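Local coordinates for surface presentation of antigens protein SpaO (Salmonella typhimurium, PDB 4YX7), which serves the secretory pathway that presents on the Salmonella surface the determinants needed for entry into mammalian cells, at residues 40-45 and 52-57; 12-17 and 59-64. All coordinates share one frame; numbering follows the deposited sequence.

This chain is an internal fragment of SpaO, a small beta domain of a FliN/MopA/SpaO family protein, probably the first of its SPOA domains, and both contacts belong to its curled antiparallel sheet. Interaction 1 joins neighbouring strands, the arms of the hairpin 39-46/49-57; it is mostly buried but has a rim, with H53 exposed and A42 partly so. Interaction 2 brings together 9-22 and 60-63, the outermost strands within this chain, through three buried apolar side chains. Along the sequence the hairpin is nested inside the loop that interaction 2 closes, and F54 connects the two. Adjacent strands are held by backbone bonds together with apolar packing, distant ones by hydrocarbon alone.

Interaction 1: 40-45 and 52-57; sequences SRAEVY and GHFNRV
The ring of F54 turns back against segment 40-45, one face against A42 and its edge against the backbone of E43. Its first torsion puts CG between the backbone N and the carbonyl carbon (chi1 64°), which turns the ring back toward the partner strand. The methyl group of A42 lies over the ring centre, with A42 CB 4.3 Å from F54 CZ. At the edge, F54 CE1 approaches E43 O to 3.3 Å, close to the ring plane. V44 meets the ring slantwise through one branch only, V44 CG2 standing 3.8 Å from F54 CD1. Two backbone bonds frame this packing: F54 N donates to A42 O (3.0 Å) and V44 N to G52 O (2.8 Å). Each acceptor also receives a CA-H contact: H53 CA lies 3.2 Å from A42 O, and E43 CA 3.3 Å from G52 O. Between these bonds E43 and H53 form an antiparallel non-hydrogen-bonded pair, their side chains on the face away from V44. The carboxylate of E43 turns to its own strand instead, making a salt bridge to R41 NE (3.4 Å from E43 OE2) whose hydrogen bond is weak, and a long, weak ion pair with K50. I61 of the flanking strand also packs on F54. The hairpin therefore presents two chemistries: the V44 and F54 face feeds the apolar core, while the E43 and H53 face is polar, and the carbonyls of A42 and G52, each accepting an N-H of the other strand, tie the two together.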
loop_
_atom_site.group_PDB
_atom_site.type_symbol
_atom_site.label_atom_id
_atom_site.label_comp_id
_atom_site.label_asym_id
_atom_site.label_seq_id
_atom_site.Cartn_x
_atom_site.Cartn_y
_atom_site.Cartn_z
ATOM N N SER A 40 -2.285 -13.030 10.798
ATOM C CA SER A 40 -1.107 -12.462 10.154
ATOM C C SER A 40 0.159 -13.149 10.638
ATOM O O SER A 40 0.431 -13.200 11.835
ATOM C CB SER A 40 -1.010 -10.966 10.422
ATOM O OG SER A 40 -0.581 -10.735 11.748
ATOM N N ARG A 41 0.926 -13.680 9.695
ATOM C CA ARG A 41 2.187 -14.334 9.996
ATOM C C ARG A 41 3.286 -13.660 9.181
ATOM O O ARG A 41 2.994 -12.849 8.301
ATOM C CB ARG A 41 2.112 -15.831 9.679
ATOM C CG ARG A 41 0.752 -16.457 9.959
ATOM C CD ARG A 41 0.751 -17.972 9.718
ATOM N NE ARG A 41 0.663 -18.732 10.966
ATOM C CZ ARG A 41 -0.308 -19.588 11.266
ATOM N NH1 ARG A 41 -1.286 -19.806 10.402
ATOM N NH2 ARG A 41 -0.300 -20.229 12.430
ATOM N N ALA A 42 4.541 -13.967 9.495
ATOM C CA ALA A 42 5.675 -13.584 8.654
ATOM C C ALA A 42 6.728 -14.651 8.820
ATOM O O ALA A 42 7.761 -14.421 9.435
ATOM C CB ALA A 42 6.218 -12.229 9.031
ATOM N N GLU A 43 6.445 -15.834 8.285
ATOM C CA GLU A 43 7.275 -17.010 8.527
ATOM C C GLU A 43 7.902 -17.559 7.255
ATOM O O GLU A 43 7.312 -17.497 6.184
ATOM C CB GLU A 43 6.457 -18.127 9.179
ATOM C CG GLU A 43 5.685 -17.752 10.411
ATOM C CD GLU A 43 4.377 -18.523 10.488
ATOM O OE1 GLU A 43 3.763 -18.738 9.419
ATOM O OE2 GLU A 43 3.975 -18.937 11.599
ATOM N N VAL A 44 9.099 -18.114 7.393
ATOM C CA VAL A 44 9.715 -18.851 6.309
ATOM C C VAL A 44 9.377 -20.328 6.481
ATOM O O VAL A 44 9.585 -20.915 7.543
ATOM C CB VAL A 44 11.237 -18.665 6.266
ATOM C CG1 VAL A 44 11.774 -19.182 4.960
ATOM C CG2 VAL A 44 11.599 -17.210 6.445
ATOM N N TYR A 45 8.822 -20.913 5.430
ATOM C CA TYR A 45 8.482 -22.321 5.426
ATOM C C TYR A 45 9.265 -23.051 4.348
ATOM O O TYR A 45 9.523 -22.513 3.271
ATOM C CB TYR A 45 6.974 -22.519 5.197
ATOM C CG TYR A 45 6.137 -22.506 6.450
ATOM C CD1 TYR A 45 5.862 -21.322 7.105
ATOM C CD2 TYR A 45 5.612 -23.681 6.971
ATOM C CE1 TYR A 45 5.091 -21.301 8.247
ATOM C CE2 TYR A 45 4.839 -23.672 8.123
ATOM C CZ TYR A 45 4.580 -22.472 8.755
ATOM O OH TYR A 45 3.804 -22.436 9.897
ATOM N N GLY A 52 11.777 -19.965 10.465
ATOM C CA GLY A 52 11.979 -18.726 11.208
ATOM C C GLY A 52 11.083 -17.582 10.746
ATOM O O GLY A 52 10.199 -17.803 9.931
ATOM N N HIS A 53 11.301 -16.374 11.275
ATOM C CA HIS A 53 10.538 -15.185 10.870
ATOM C C HIS A 53 11.319 -14.333 9.873
ATOM O O HIS A 53 12.547 -14.325 9.884
ATOM C CB HIS A 53 10.171 -14.299 12.075
ATOM C CG HIS A 53 9.591 -15.039 13.240
ATOM N ND1 HIS A 53 10.179 -15.037 14.492
ATOM C CD2 HIS A 53 8.470 -15.791 13.358
ATOM C CE1 HIS A 53 9.454 -15.761 15.319
ATOM N NE2 HIS A 53 8.407 -16.234 14.658
ATOM N N PHE A 54 10.611 -13.600 9.023
ATOM C CA PHE A 54 11.259 -12.587 8.201
ATOM C C PHE A 54 10.594 -11.233 8.418
ATOM O O PHE A 54 9.657 -11.100 9.211
ATOM C CB PHE A 54 11.235 -12.971 6.716
ATOM C CG PHE A 54 9.856 -13.063 6.120
ATOM C CD1 PHE A 54 9.161 -14.257 6.136
ATOM C CD2 PHE A 54 9.268 -11.963 5.523
ATOM C CE1 PHE A 54 7.903 -14.346 5.590
ATOM C CE2 PHE A 54 7.997 -12.045 4.969
ATOM C CZ PHE A 54 7.316 -13.241 4.998
ATOM N N ASN A 55 11.083 -10.223 7.711
ATOM C CA ASN A 55 10.474 -8.902 7.770
ATOM C C ASN A 55 10.460 -8.213 6.421
ATOM O O ASN A 55 11.457 -8.211 5.712
ATOM C CB ASN A 55 11.201 -8.040 8.791
ATOM C CG ASN A 55 11.001 -8.537 10.192
ATOM O OD1 ASN A 55 9.864 -8.743 10.630
ATOM N ND2 ASN A 55 12.098 -8.757 10.911
ATOM N N ARG A 56 9.315 -7.635 6.072
ATOM C CA ARG A 56 9.173 -6.919 4.807
ATOM C C ARG A 56 9.755 -5.512 4.944
ATOM O O ARG A 56 9.189 -4.649 5.620
ATOM C CB ARG A 56 7.703 -6.867 4.358
ATOM C CG ARG A 56 7.477 -6.125 3.042
ATOM C CD ARG A 56 7.920 -6.925 1.827
ATOM N NE ARG A 56 8.370 -6.028 0.765
ATOM C CZ ARG A 56 7.891 -6.031 -0.471
ATOM N NH1 ARG A 56 6.946 -6.883 -0.816
ATOM N NH2 ARG A 56 8.355 -5.182 -1.363
ATOM N N VAL A 57 10.897 -5.302 4.300
ATOM C CA VAL A 57 11.606 -4.043 4.381
ATOM C C VAL A 57 11.533 -3.312 3.044
ATOM O O VAL A 57 10.824 -3.758 2.133
ATOM C CB VAL A 57 13.061 -4.270 4.782
ATOM C CG1 VAL A 57 13.138 -4.667 6.242
ATOM C CG2 VAL A 57 13.661 -5.363 3.919
#

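Interaction 2: 12-17 and 59-64; sequences LRFVIG and GGIIVE
Segment 12-17, on strand 9-22, and strand 60-63 are not sheet neighbours within the chain; at their nearest, F14 CA and I61 CA are 9.1 Å apart, a gap spanned by side chains. From the first segment F14 alone makes the crossing. Its CG points away from the carbonyl carbon, beside the backbone N (chi1 -64°), and the ring reaches I61 and V63, which both project toward it. The far end of I61 does the touching: I61 CD1 is 4.1 Å from F14 CG and equally far from F14 CD2, approaching the ring at a slant. V63 comes instead to the rim, near the ring plane, where its CG2 stands 3.7 Å from F14 CE2, the side chains crossing at roughly a right angle. F54 of the intervening hairpin meets F14 edge-to-face, and V44 packs on it as well. Each strand is bonded on one side to its hairpin neighbour, and a strand of another protein chain adds an antiparallel ladder that takes in residues of both segments, F14 and I61 among them. Within the chain, then, the two sheet edges cohere by dispersion and the exclusion of water, while part of their backbone bonding goes to the partner chain.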
loop_
_atom_site.group_PDB
_atom_site.type_symbol
_atom_site.label_atom_id
_atom_site.label_comp_id
_atom_site.label_asym_id
_atom_site.label_seq_id
_atom_site.Cartn_x
_atom_site.Cartn_y
_atom_site.Cartn_z
ATOM N N LEU A 12 11.533 -22.591 -0.563
ATOM C CA LEU A 12 11.039 -21.784 0.546
ATOM C C LEU A 12 9.778 -21.008 0.173
ATOM O O LEU A 12 9.628 -20.547 -0.952
ATOM C CB LEU A 12 12.115 -20.823 1.035
ATOM C CG LEU A 12 13.474 -21.419 1.394
ATOM C CD1 LEU A 12 14.373 -20.337 1.915
ATOM C CD2 LEU A 12 13.335 -22.524 2.409
ATOM N N ARG A 13 8.861 -20.902 1.127
ATOM C CA ARG A 13 7.662 -20.092 0.973
ATOM C C ARG A 13 7.701 -19.024 2.038
ATOM O O ARG A 13 7.897 -19.328 3.216
ATOM C CB ARG A 13 6.393 -20.930 1.115
ATOM C CG ARG A 13 6.346 -22.146 0.224
ATOM C CD ARG A 13 4.971 -22.756 0.257
ATOM N NE ARG A 13 4.521 -22.952 1.628
ATOM C CZ ARG A 13 4.905 -23.971 2.388
ATOM N NH1 ARG A 13 5.748 -24.873 1.901
ATOM N NH2 ARG A 13 4.456 -24.092 3.635
ATOM N N PHE A 14 7.543 -17.773 1.631
ATOM C CA PHE A 14 7.503 -16.686 2.589
ATOM C C PHE A 14 6.054 -16.320 2.853
ATOM O O PHE A 14 5.402 -15.654 2.065
ATOM C CB PHE A 14 8.333 -15.501 2.086
ATOM C CG PHE A 14 9.809 -15.822 1.969
ATOM C CD1 PHE A 14 10.323 -16.397 0.805
ATOM C CD2 PHE A 14 10.667 -15.597 3.027
ATOM C CE1 PHE A 14 11.665 -16.719 0.696
ATOM C CE2 PHE A 14 12.006 -15.907 2.918
ATOM C CZ PHE A 14 12.504 -16.467 1.747
ATOM N N VAL A 15 5.562 -16.799 3.984
ATOM C CA VAL A 15 4.156 -16.716 4.324
ATOM C C VAL A 15 3.838 -15.462 5.138
ATOM O O VAL A 15 4.413 -15.246 6.201
ATOM C CB VAL A 15 3.732 -17.966 5.114
ATOM C CG1 VAL A 15 2.244 -17.970 5.346
ATOM C CG2 VAL A 15 4.172 -19.215 4.377
ATOM N N ILE A 16 2.913 -14.649 4.636
ATOM C CA ILE A 16 2.489 -13.425 5.316
ATOM C C ILE A 16 1.162 -13.580 6.057
ATOM O O ILE A 16 0.688 -12.645 6.695
ATOM C CB ILE A 16 2.344 -12.250 4.337
ATOM C CG1 ILE A 16 1.270 -12.562 3.289
ATOM C CG2 ILE A 16 3.685 -11.926 3.692
ATOM C CD1 ILE A 16 1.016 -11.449 2.319
ATOM N N GLY A 17 0.555 -14.754 5.983
ATOM C CA GLY A 17 -0.673 -14.955 6.716
ATOM C C GLY A 17 -1.379 -16.215 6.311
ATOM O O GLY A 17 -1.013 -16.831 5.314
ATOM N N GLY A 59 13.454 -2.734 0.218
ATOM C CA GLY A 59 13.706 -3.337 -1.081
ATOM C C GLY A 59 13.498 -4.833 -1.183
ATOM O O GLY A 59 13.854 -5.442 -2.192
ATOM N N GLY A 60 12.925 -5.434 -0.143
ATOM C CA GLY A 60 12.642 -6.858 -0.166
ATOM C C GLY A 60 12.337 -7.501 1.179
ATOM O O GLY A 60 11.453 -7.053 1.897
ATOM N N ILE A 61 13.077 -8.560 1.504
ATOM C CA ILE A 61 12.874 -9.356 2.717
ATOM C C ILE A 61 14.195 -9.599 3.464
ATOM O O ILE A 61 15.220 -9.906 2.853
ATOM C CB ILE A 61 12.221 -10.734 2.381
ATOM C CG1 ILE A 61 10.760 -10.562 1.971
ATOM C CG2 ILE A 61 12.310 -11.686 3.558
ATOM C CD1 ILE A 61 10.150 -11.820 1.395
ATOM N N ILE A 62 14.168 -9.443 4.787
ATOM C CA ILE A 62 15.295 -9.825 5.636
ATOM C C ILE A 62 14.856 -10.951 6.555
ATOM O O ILE A 62 13.894 -10.794 7.296
ATOM C CB ILE A 62 15.814 -8.647 6.493
ATOM C CG1 ILE A 62 16.282 -7.489 5.611
ATOM C CG2 ILE A 62 16.946 -9.104 7.400
ATOM C CD1 ILE A 62 17.570 -7.757 4.879
ATOM N N VAL A 63 15.546 -12.085 6.505
ATOM C CA VAL A 63 15.174 -13.226 7.342
ATOM C C VAL A 63 16.000 -13.242 8.629
ATOM O O VAL A 63 17.206 -13.003 8.589
ATOM C CB VAL A 63 15.345 -14.564 6.588
ATOM C CG1 VAL A 63 15.026 -15.743 7.499
ATOM C CG2 VAL A 63 14.448 -14.595 5.367
ATOM N N GLU A 64 15.343 -13.515 9.757
ATOM C CA GLU A 64 15.986 -13.495 11.067
ATOM C C GLU A 64 16.602 -14.837 11.457
ATOM O O GLU A 64 17.807 -14.942 11.659
ATOM C CB GLU A 64 14.985 -13.098 12.152
ATOM C CG GLU A 64 14.027 -11.997 11.779
ATOM C CD GLU A 64 13.161 -11.574 12.945
ATOM O OE1 GLU A 64 13.521 -11.899 14.094
ATOM O OE2 GLU A 64 12.111 -10.937 12.709
#